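Local coordinates for protein SAM-dependent methyltransferase (Anabaena variabilis ATCC 29413, PDB 3GGD) that probably transfers a methyl group from S-adenosyl-L-methionine to an acceptor substrate, and here holds the product S-adenosyl-L-homocysteine, at residues Trp35-Glu40 with Tyr129-Phe134; Leu52-Glu57 with Gln76-Val81; Ile137-Arg142 with Glu205-Asp210. All blocks are in the same frame, centred on the assembly; numbering follows the deposited sequence.

Contact 1: Trp35-Glu40 with Tyr129-Phe134; sequences WDANVE and YMRTGF. With SAH (S-adenosyl-L-homocysteine), chain E; EDO (1,2-ethanediol), chain K; EDO (1,2-ethanediol), chain L.
The polar part of this contact is a fork of two bonds from the guanidinium of Arg131 to the backbone O of Trp35. NH1 gives the stronger one, 2.8 Å to Trp35 O with an N-H...O angle of 162°; NH2 adds a weak bond to the same oxygen. That oxygen lies in the guanidinium plane, though the donor is tilted 32° from the carbonyl plane. The same NH1 also donates to the SAH carboxylate, 2.9 Å from NH1 to OXT, so one nitrogen joins loop 35-40 to the cofactor product. An ethanediol, probably from the crystallisation liquor, lies at the guanidinium edge and takes bonds from NE and NH2. With CG anti to the backbone N (chi1 -177°) and the chain extended as far as NE, the arginine reaches from the end of strand 127-131 past the carboxylate to the loop.

This placement, ligand over the carboxyl end of a parallel strand, is that of the Rossmann-like class I methyltransferases. The backbone O of Arg131 accepts from the SAH amino N at 2.8 Å, so the residue grips both ends of the amino acid moiety. A leucine here would probably leave OXT without this charged partner and the Trp35 carbonyl without the two guanidinium donors.

Van der Waals contacts line part of the pocket. SAH SD lies 3.3 Å above one face of the Trp35 indole, offset toward the rim near CE2, while Trp35 CD1 comes within 3.3 Å of SAH O. Ala37 CB approaches Arg131 NH2 at 4.1 Å, and Trp23, another SAH-binding residue, lies close to the Trp35 side chain.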
# COMPACT_ATOMS: atom_id res chain seq x y z
N TRP A 35 -4.91 -8.35 3.39
CA TRP A 35 -3.61 -8.24 2.70
C TRP A 35 -2.40 -8.59 3.57
O TRP A 35 -1.26 -8.57 3.08
CB TRP A 35 -3.41 -6.81 2.20
CG TRP A 35 -3.63 -5.83 3.30
CD1 TRP A 35 -2.73 -5.43 4.25
CD2 TRP A 35 -4.86 -5.17 3.60
NE1 TRP A 35 -3.34 -4.55 5.13
CE2 TRP A 35 -4.64 -4.38 4.75
CE3 TRP A 35 -6.12 -5.17 3.01
CZ2 TRP A 35 -5.65 -3.58 5.30
CZ3 TRP A 35 -7.12 -4.39 3.56
CH2 TRP A 35 -6.88 -3.61 4.70
N ASP A 36 -2.63 -8.97 4.82
CA ASP A 36 -1.53 -9.08 5.79
C ASP A 36 -0.88 -10.48 5.72
O ASP A 36 -0.91 -11.26 6.66
CB ASP A 36 -2.07 -8.74 7.19
CG ASP A 36 -0.97 -8.50 8.21
OD1 ASP A 36 0.18 -8.16 7.83
OD2 ASP A 36 -1.28 -8.59 9.42
N ALA A 37 -0.32 -10.77 4.55
CA ALA A 37 0.38 -12.03 4.30
C ALA A 37 1.71 -12.09 5.05
O ALA A 37 2.33 -11.07 5.29
CB ALA A 37 0.66 -12.18 2.76
N ASN A 38 2.16 -13.28 5.40
CA ASN A 38 3.47 -13.43 6.00
C ASN A 38 4.55 -12.88 5.06
O ASN A 38 4.39 -12.91 3.84
CB ASN A 38 3.73 -14.89 6.36
CG ASN A 38 3.56 -15.81 5.19
OD1 ASN A 38 2.45 -15.95 4.66
ND2 ASN A 38 4.64 -16.47 4.79
N VAL A 39 5.62 -12.33 5.64
CA VAL A 39 6.65 -11.61 4.87
C VAL A 39 7.24 -12.43 3.72
O VAL A 39 7.58 -11.89 2.66
CB VAL A 39 7.77 -11.06 5.80
CG1 VAL A 39 7.19 -9.95 6.73
CG2 VAL A 39 8.49 -12.23 6.59
N GLU A 40 7.35 -13.72 3.91
CA GLU A 40 7.90 -14.59 2.89
C GLU A 40 7.12 -14.55 1.57
O GLU A 40 7.70 -14.85 0.54
CB GLU A 40 8.04 -16.02 3.37
CG GLU A 40 8.99 -16.20 4.56
CD GLU A 40 8.36 -16.00 5.94
OE1 GLU A 40 7.16 -15.63 6.01
OE2 GLU A 40 9.08 -16.24 6.98
N TYR A 129 8.91 2.48 -0.08
CA TYR A 129 8.29 1.20 -0.30
C TYR A 129 6.79 1.39 -0.05
O TYR A 129 6.39 1.88 1.02
CB TYR A 129 8.82 0.15 0.70
CG TYR A 129 8.11 -1.19 0.66
CD1 TYR A 129 8.43 -2.13 -0.29
CD2 TYR A 129 7.10 -1.50 1.57
CE1 TYR A 129 7.78 -3.39 -0.31
CE2 TYR A 129 6.48 -2.75 1.58
CZ TYR A 129 6.81 -3.70 0.63
OH TYR A 129 6.19 -4.94 0.59
N MSE A 130 5.98 1.04 -1.04
CA MSE A 130 4.54 1.13 -0.88
C MSE A 130 3.84 -0.12 -1.41
O MSE A 130 3.87 -0.44 -2.60
CB MSE A 130 4.00 2.37 -1.60
CG MSE A 130 2.52 2.60 -1.33
SE MSE A 130 1.91 4.35 -2.13
CE MSE A 130 1.97 3.80 -3.87
N ARG A 131 3.17 -0.81 -0.49
CA ARG A 131 2.46 -2.04 -0.82
C ARG A 131 0.95 -1.79 -0.70
O ARG A 131 0.38 -1.65 0.41
CB ARG A 131 2.92 -3.17 0.12
CG ARG A 131 2.28 -4.51 -0.22
CD ARG A 131 2.86 -5.65 0.66
NE ARG A 131 2.31 -6.95 0.30
CZ ARG A 131 1.27 -7.52 0.89
NH1 ARG A 131 0.67 -6.89 1.89
NH2 ARG A 131 0.86 -8.72 0.51
N THR A 132 0.31 -1.74 -1.85
CA THR A 132 -1.11 -1.47 -2.00
C THR A 132 -1.54 -0.19 -1.32
O THR A 132 -2.46 -0.17 -0.50
CB THR A 132 -1.98 -2.69 -1.65
OG1 THR A 132 -1.60 -3.26 -0.38
CG2 THR A 132 -1.85 -3.77 -2.79
N GLY A 133 -0.88 0.90 -1.67
CA GLY A 133 -1.26 2.20 -1.13
C GLY A 133 -2.03 3.05 -2.10
O GLY A 133 -2.53 4.10 -1.71
N PHE A 134 -2.21 2.61 -3.35
CA PHE A 134 -2.80 3.48 -4.38
C PHE A 134 -4.13 2.99 -4.99
O PHE A 134 -5.02 3.79 -5.29
CB PHE A 134 -1.78 3.63 -5.51
CG PHE A 134 -1.50 5.08 -5.94
CD1 PHE A 134 -2.52 5.95 -6.23
CD2 PHE A 134 -0.21 5.51 -6.13
CE1 PHE A 134 -2.25 7.25 -6.65
CE2 PHE A 134 0.08 6.83 -6.55
CZ PHE A 134 -0.97 7.69 -6.80
N SAH E . 1.20 -1.46 3.09
CA SAH E . 0.45 -2.20 4.14
CB SAH E . -1.05 -1.82 4.20
CG SAH E . -1.92 -1.96 2.94
SD SAH E . -3.65 -1.57 3.23
C SAH E . 0.58 -3.70 3.97
O SAH E . 0.37 -4.47 4.95
OXT SAH E . 0.87 -4.19 2.88
C5' SAH E . -3.70 0.12 2.72
C4' SAH E . -3.14 1.10 3.80
O4' SAH E . -3.19 2.45 3.30
C3' SAH E . -3.90 1.15 5.14
O3' SAH E . -3.05 0.95 6.25
C2' SAH E . -4.48 2.56 5.20
O2' SAH E . -4.74 3.08 6.51
C1' SAH E . -3.47 3.34 4.38
N9 SAH E . -3.98 4.62 3.87
C8 SAH E . -5.21 4.81 3.33
N7 SAH E . -5.36 6.09 2.95
C5 SAH E . -4.19 6.73 3.26
C6 SAH E . -3.72 8.11 3.17
N6 SAH E . -4.59 9.00 2.65
N1 SAH E . -2.50 8.43 3.62
C2 SAH E . -1.68 7.48 4.17
N3 SAH E . -2.08 6.21 4.29
C4 SAH E . -3.30 5.79 3.89
C1 EDO K . 1.22 -12.40 8.87
O1 EDO K . 2.45 -13.06 9.12
C2 EDO K . 1.38 -11.07 9.56
O2 EDO K . 0.41 -10.91 10.61
C1 EDO L . 2.85 -9.68 -2.95
O1 EDO L . 2.26 -10.17 -1.73
C2 EDO L . 4.19 -8.93 -2.71
O2 EDO L . 4.14 -7.93 -1.65

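Contact 2: Leu52-Glu57 with Gln76-Val81; sequences LLFNPE and QFFPRV. With SO4 (sulfate ion), chain H.
The rings of Phe54 and Phe78 meet obliquely, with Phe54 CD2 and Phe78 CE2 4.4 Å apart, an apolar contact. The third flat group, the guanidinium of Arg80, is turned elsewhere. Arg80 was modelled in two conformers, and in one of them a sulfate, probably from the crystallisation liquor, lies at the guanidinium edge and in its plane; the bond from Arg80 NH2 to sulfate O1, at 3.3 Å, is therefore tentative.

Beside the aromatic pair two prolines meet on the exposed side. Pro79 CG lies 3.6 Å from the backbone O of Pro56, and CD of the same ring is 3.8 Å from that oxygen, so a ring edge rests against a carbonyl. No hydrogen bond crosses between the segments, and Pro56 and Phe78 have the nearest CA atoms, at 6.6 Å. Within 52-57 the backbone is turned by Asn55, whose OD1 accepts from Glu57 N at 2.7 Å, the donor standing 43° out of the carbonyl plane.

Leu60 of strand 60-63 touches both phenylalanines, and Phe50 of helix 43-50 also packs on each. The Asn55 bond defines an Asx turn, and the whole joins the loop entering strand 60-63 to the loop entering strand 81-85, at the amino ends of two neighbouring parallel strands of a Rossmann-like sheet.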
# COMPACT_ATOMS: atom_id res chain seq x y z
N LEU A 52 18.85 -3.41 -5.16
CA LEU A 52 20.07 -3.01 -5.81
C LEU A 52 19.87 -1.64 -6.45
O LEU A 52 20.83 -1.09 -6.98
CB LEU A 52 20.48 -4.01 -6.89
CG LEU A 52 20.61 -5.46 -6.41
CD1 LEU A 52 21.09 -6.36 -7.54
CD2 LEU A 52 21.58 -5.51 -5.25
N LEU A 53 18.66 -1.09 -6.41
CA LEU A 53 18.41 0.21 -7.04
C LEU A 53 18.30 1.36 -6.04
O LEU A 53 18.38 2.49 -6.44
CB LEU A 53 17.14 0.16 -7.90
CG LEU A 53 17.10 -0.88 -9.02
CD1 LEU A 53 15.73 -0.98 -9.71
CD2 LEU A 53 18.25 -0.61 -10.03
N PHE A 54 18.11 1.09 -4.75
CA PHE A 54 17.93 2.16 -3.77
C PHE A 54 19.28 2.56 -3.15
O PHE A 54 20.04 1.72 -2.77
CB PHE A 54 17.07 1.64 -2.61
CG PHE A 54 15.57 1.69 -2.84
CD1 PHE A 54 15.02 1.77 -4.11
CD2 PHE A 54 14.70 1.60 -1.75
CE1 PHE A 54 13.64 1.78 -4.28
CE2 PHE A 54 13.31 1.58 -1.92
CZ PHE A 54 12.80 1.70 -3.19
N ASN A 55 19.54 3.86 -3.00
CA ASN A 55 20.69 4.27 -2.19
C ASN A 55 20.32 4.07 -0.71
O ASN A 55 19.41 4.75 -0.22
CB ASN A 55 21.00 5.75 -2.42
CG ASN A 55 22.03 6.29 -1.43
OD1 ASN A 55 22.52 5.59 -0.50
ND2 ASN A 55 22.31 7.54 -1.58
N PRO A 56 21.05 3.20 0.04
CA PRO A 56 20.60 2.86 1.42
C PRO A 56 20.97 3.95 2.46
O PRO A 56 20.43 3.92 3.62
CB PRO A 56 21.34 1.54 1.72
CG PRO A 56 22.59 1.64 0.90
CD PRO A 56 22.34 2.56 -0.28
N GLU A 57 21.82 4.88 2.05
CA GLU A 57 22.11 6.10 2.83
C GLU A 57 20.89 7.05 2.98
O GLU A 57 20.92 7.96 3.80
CB GLU A 57 23.30 6.88 2.23
N GLN A 76 15.04 -4.66 9.34
CA GLN A 76 16.16 -5.62 9.56
C GLN A 76 17.23 -5.45 8.46
O GLN A 76 18.37 -5.78 8.64
CB GLN A 76 15.60 -7.05 9.69
CG GLN A 76 14.82 -7.20 11.02
CD GLN A 76 13.68 -8.26 11.03
OE1 GLN A 76 13.10 -8.59 9.97
NE2 GLN A 76 13.32 -8.76 12.24
N PHE A 77 16.84 -4.85 7.34
CA PHE A 77 17.75 -4.70 6.19
C PHE A 77 18.22 -3.26 5.96
O PHE A 77 19.26 -3.06 5.40
CB PHE A 77 17.04 -5.21 4.90
CG PHE A 77 16.94 -6.71 4.82
CD1 PHE A 77 15.95 -7.39 5.51
CD2 PHE A 77 17.88 -7.44 4.09
CE1 PHE A 77 15.89 -8.78 5.47
CE2 PHE A 77 17.83 -8.81 4.06
CZ PHE A 77 16.84 -9.49 4.75
N PHE A 78 17.43 -2.26 6.34
CA PHE A 78 17.80 -0.86 6.11
C PHE A 78 18.11 -0.17 7.42
O PHE A 78 17.44 -0.44 8.42
CB PHE A 78 16.66 -0.11 5.42
CG PHE A 78 16.47 -0.49 3.99
CD1 PHE A 78 15.71 -1.61 3.65
CD2 PHE A 78 17.07 0.24 2.99
CE1 PHE A 78 15.53 -1.98 2.34
CE2 PHE A 78 16.90 -0.12 1.64
CZ PHE A 78 16.13 -1.25 1.32
N PRO A 79 19.08 0.76 7.41
CA PRO A 79 19.48 1.40 8.66
C PRO A 79 18.39 2.25 9.32
O PRO A 79 18.30 2.29 10.54
CB PRO A 79 20.71 2.26 8.27
CG PRO A 79 20.70 2.40 6.85
CD PRO A 79 19.86 1.25 6.26
N ARG A 80 17.55 2.90 8.52
CA ARG A 80 16.53 3.79 9.07
C ARG A 80 15.22 3.67 8.31
O ARG A 80 15.16 3.93 7.10
CB ARG A 80 17.03 5.24 9.04
CG ARG A 80 16.03 6.25 9.59
CD ARG A 80 16.50 7.67 9.35
NE ARG A 80 15.55 8.64 9.91
CZ ARG A 80 15.64 9.96 9.75
NH1 ARG A 80 16.61 10.50 9.05
NH2 ARG A 80 14.73 10.73 10.33
N VAL A 81 14.17 3.30 9.03
CA VAL A 81 12.84 3.11 8.46
C VAL A 81 11.80 3.98 9.18
O VAL A 81 11.77 4.05 10.41
CB VAL A 81 12.42 1.62 8.49
CG1 VAL A 81 10.98 1.43 7.91
CG2 VAL A 81 13.49 0.71 7.73
S SO4 H . 10.36 11.25 11.82
O1 SO4 H . 11.76 10.82 11.75
O2 SO4 H . 9.42 10.15 12.02
O3 SO4 H . 10.06 11.95 10.58
O4 SO4 H . 10.19 12.17 12.95

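Contact 3: Ile137-Arg142 with Glu205-Asp210; sequences IPVEKR and ELYFPD. With CO (cobalt (II) ion), chain C.
The backbones stay well apart, Arg142 and Tyr207 having the nearest CA atoms at 7.8 Å, and no direct hydrogen bond links the segments. Side chains close the distance. The phenol end of Tyr207 meets the aliphatic part of Arg142: Arg142 CB lies 3.4 Å from Tyr207 CZ, and Arg142 CD is 3.5 Å from Tyr207 OH. The approach to the ring is oblique, and guanidinium and ring planes stand 68° apart, which excludes parallel stacking of the two. Val139 CG1 adds a looser touch on the Tyr207 OH at 4.0 Å.

A water makes the polar link. It lies in the plane of the Tyr207 ring at its edge, 2.7 Å from OH, and accepts a weak bond from Arg142 NH1. The arginine is held from its own segment too: NE donates to the backbone O of Ile137 at 3.0 Å with an N-H...O angle of 158°. The first torsion, CG beside the backbone N (chi1 -74°), aims the extended chain at that oxygen, and Val139 CG2 lies over one guanidinium face, offset toward the rim. NH1 also donates to Ile198 O, which fixes the group from a further side.

Leu206 CG sits over the centre of one face of the Tyr207 ring. Beyond the helix, Asp210 OD2 binds a cobalt ion at 2.0 Å, and His244 NE2 also binds it. The contact itself is helix-end packing, joining the start of helix 142-153 to the carboxyl end of helix 201-207.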
# COMPACT_ATOMS: atom_id res chain seq x y z
N ILE A 137 -7.47 4.12 -3.65
CA ILE A 137 -7.73 5.56 -3.59
C ILE A 137 -8.72 5.96 -4.68
O ILE A 137 -8.54 5.62 -5.86
CB ILE A 137 -6.42 6.40 -3.69
CG1 ILE A 137 -5.45 6.05 -2.55
CG2 ILE A 137 -6.72 7.93 -3.71
CD1 ILE A 137 -5.80 6.59 -1.15
N PRO A 138 -9.80 6.66 -4.31
CA PRO A 138 -10.70 7.14 -5.36
C PRO A 138 -9.91 7.91 -6.43
O PRO A 138 -9.02 8.69 -6.10
CB PRO A 138 -11.65 8.08 -4.60
CG PRO A 138 -11.65 7.49 -3.22
CD PRO A 138 -10.26 7.08 -2.98
N VAL A 139 -10.26 7.67 -7.69
CA VAL A 139 -9.53 8.22 -8.83
C VAL A 139 -9.38 9.73 -8.77
O VAL A 139 -8.30 10.26 -9.03
CB VAL A 139 -10.14 7.73 -10.17
CG1 VAL A 139 -9.59 8.52 -11.38
CG2 VAL A 139 -9.84 6.23 -10.30
N GLU A 140 -10.44 10.41 -8.35
CA GLU A 140 -10.42 11.87 -8.25
C GLU A 140 -9.51 12.42 -7.13
O GLU A 140 -9.27 13.61 -7.08
CB GLU A 140 -11.83 12.44 -8.13
CG GLU A 140 -12.53 12.08 -6.81
CD GLU A 140 -13.25 10.69 -6.77
OE1 GLU A 140 -13.06 9.77 -7.65
OE2 GLU A 140 -14.05 10.58 -5.80
N LYS A 141 -8.99 11.56 -6.25
CA LYS A 141 -8.09 11.98 -5.20
C LYS A 141 -6.67 11.53 -5.43
O LYS A 141 -5.78 11.86 -4.64
CB LYS A 141 -8.62 11.46 -3.87
CG LYS A 141 -9.89 12.24 -3.48
CD LYS A 141 -10.69 11.47 -2.48
CE LYS A 141 -12.01 12.23 -2.03
NZ LYS A 141 -12.92 11.23 -1.30
N ARG A 142 -6.44 10.78 -6.50
CA ARG A 142 -5.12 10.18 -6.73
C ARG A 142 -4.00 11.18 -6.99
O ARG A 142 -2.87 10.92 -6.61
CB ARG A 142 -5.17 9.16 -7.87
CG ARG A 142 -5.86 7.86 -7.45
CD ARG A 142 -5.98 6.87 -8.60
NE ARG A 142 -6.55 5.59 -8.15
CZ ARG A 142 -6.50 4.45 -8.85
NH1 ARG A 142 -5.92 4.43 -10.05
NH2 ARG A 142 -7.04 3.34 -8.35
N GLU A 205 2.37 7.04 -15.82
CA GLU A 205 2.51 8.17 -16.74
C GLU A 205 1.58 9.34 -16.40
O GLU A 205 1.96 10.51 -16.53
CB GLU A 205 2.26 7.72 -18.17
CG GLU A 205 2.30 8.84 -19.21
CD GLU A 205 3.66 9.56 -19.31
OE1 GLU A 205 4.71 8.97 -18.97
OE2 GLU A 205 3.70 10.72 -19.77
N LEU A 206 0.37 9.03 -15.95
CA LEU A 206 -0.64 10.03 -15.66
C LEU A 206 -0.23 10.84 -14.44
O LEU A 206 -0.26 12.07 -14.49
CB LEU A 206 -2.02 9.38 -15.43
CG LEU A 206 -3.22 10.25 -15.07
CD1 LEU A 206 -3.52 11.34 -16.13
CD2 LEU A 206 -4.49 9.39 -14.85
N TYR A 207 0.12 10.17 -13.34
CA TYR A 207 0.44 10.86 -12.09
C TYR A 207 1.89 11.25 -11.93
O TYR A 207 2.19 12.18 -11.14
CB TYR A 207 -0.04 10.06 -10.85
CG TYR A 207 -1.52 9.79 -10.91
CD1 TYR A 207 -2.43 10.84 -10.89
CD2 TYR A 207 -2.02 8.49 -11.09
CE1 TYR A 207 -3.80 10.61 -11.01
CE2 TYR A 207 -3.39 8.24 -11.22
CZ TYR A 207 -4.27 9.30 -11.18
OH TYR A 207 -5.61 9.05 -11.31
N PHE A 208 2.77 10.57 -12.66
CA PHE A 208 4.21 10.79 -12.55
C PHE A 208 4.87 10.96 -13.89
O PHE A 208 5.82 10.26 -14.22
CB PHE A 208 4.87 9.62 -11.82
CG PHE A 208 4.29 9.35 -10.44
CD1 PHE A 208 4.60 10.17 -9.37
CD2 PHE A 208 3.46 8.25 -10.23
CE1 PHE A 208 4.04 9.92 -8.09
CE2 PHE A 208 2.91 7.99 -8.97
CZ PHE A 208 3.21 8.83 -7.90
N PRO A 209 4.41 11.91 -14.68
CA PRO A 209 5.00 12.07 -16.00
C PRO A 209 6.49 12.51 -15.94
O PRO A 209 7.22 12.34 -16.91
CB PRO A 209 4.13 13.15 -16.65
CG PRO A 209 3.60 13.91 -15.50
CD PRO A 209 3.38 12.90 -14.40
N ASP A 210 6.90 13.08 -14.81
CA ASP A 210 8.27 13.52 -14.58
C ASP A 210 9.16 12.40 -14.02
O ASP A 210 10.28 12.64 -13.63
CB ASP A 210 8.31 14.75 -13.65
CG ASP A 210 7.47 14.62 -12.37
OD1 ASP A 210 6.54 13.77 -12.30
OD2 ASP A 210 7.66 15.48 -11.47
CO CO C . 9.24 16.73 -11.31
O HOH W 1 -6.12 6.49 -12.14

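Contact 1 lies in the SAH pocket, its centre about 6 Å from the centre of the chain, while the other two are structural packing farther out. Contact 2 falls between the two segments of contact 1 in sequence, yet their centres are 18 Å apart and their nearest atoms about 5 Å; the Phe54 side chain is about 13 Å from SAH. Contact 3 follows contact 1 in the chain and touches it directly, Phe134 CE2 packing 3.9 Å from Phe208 CE2. Its Arg142 side chain lies about 10 Å from SAH. Contacts 2 and 3, with centres 27 Å apart, do not meet.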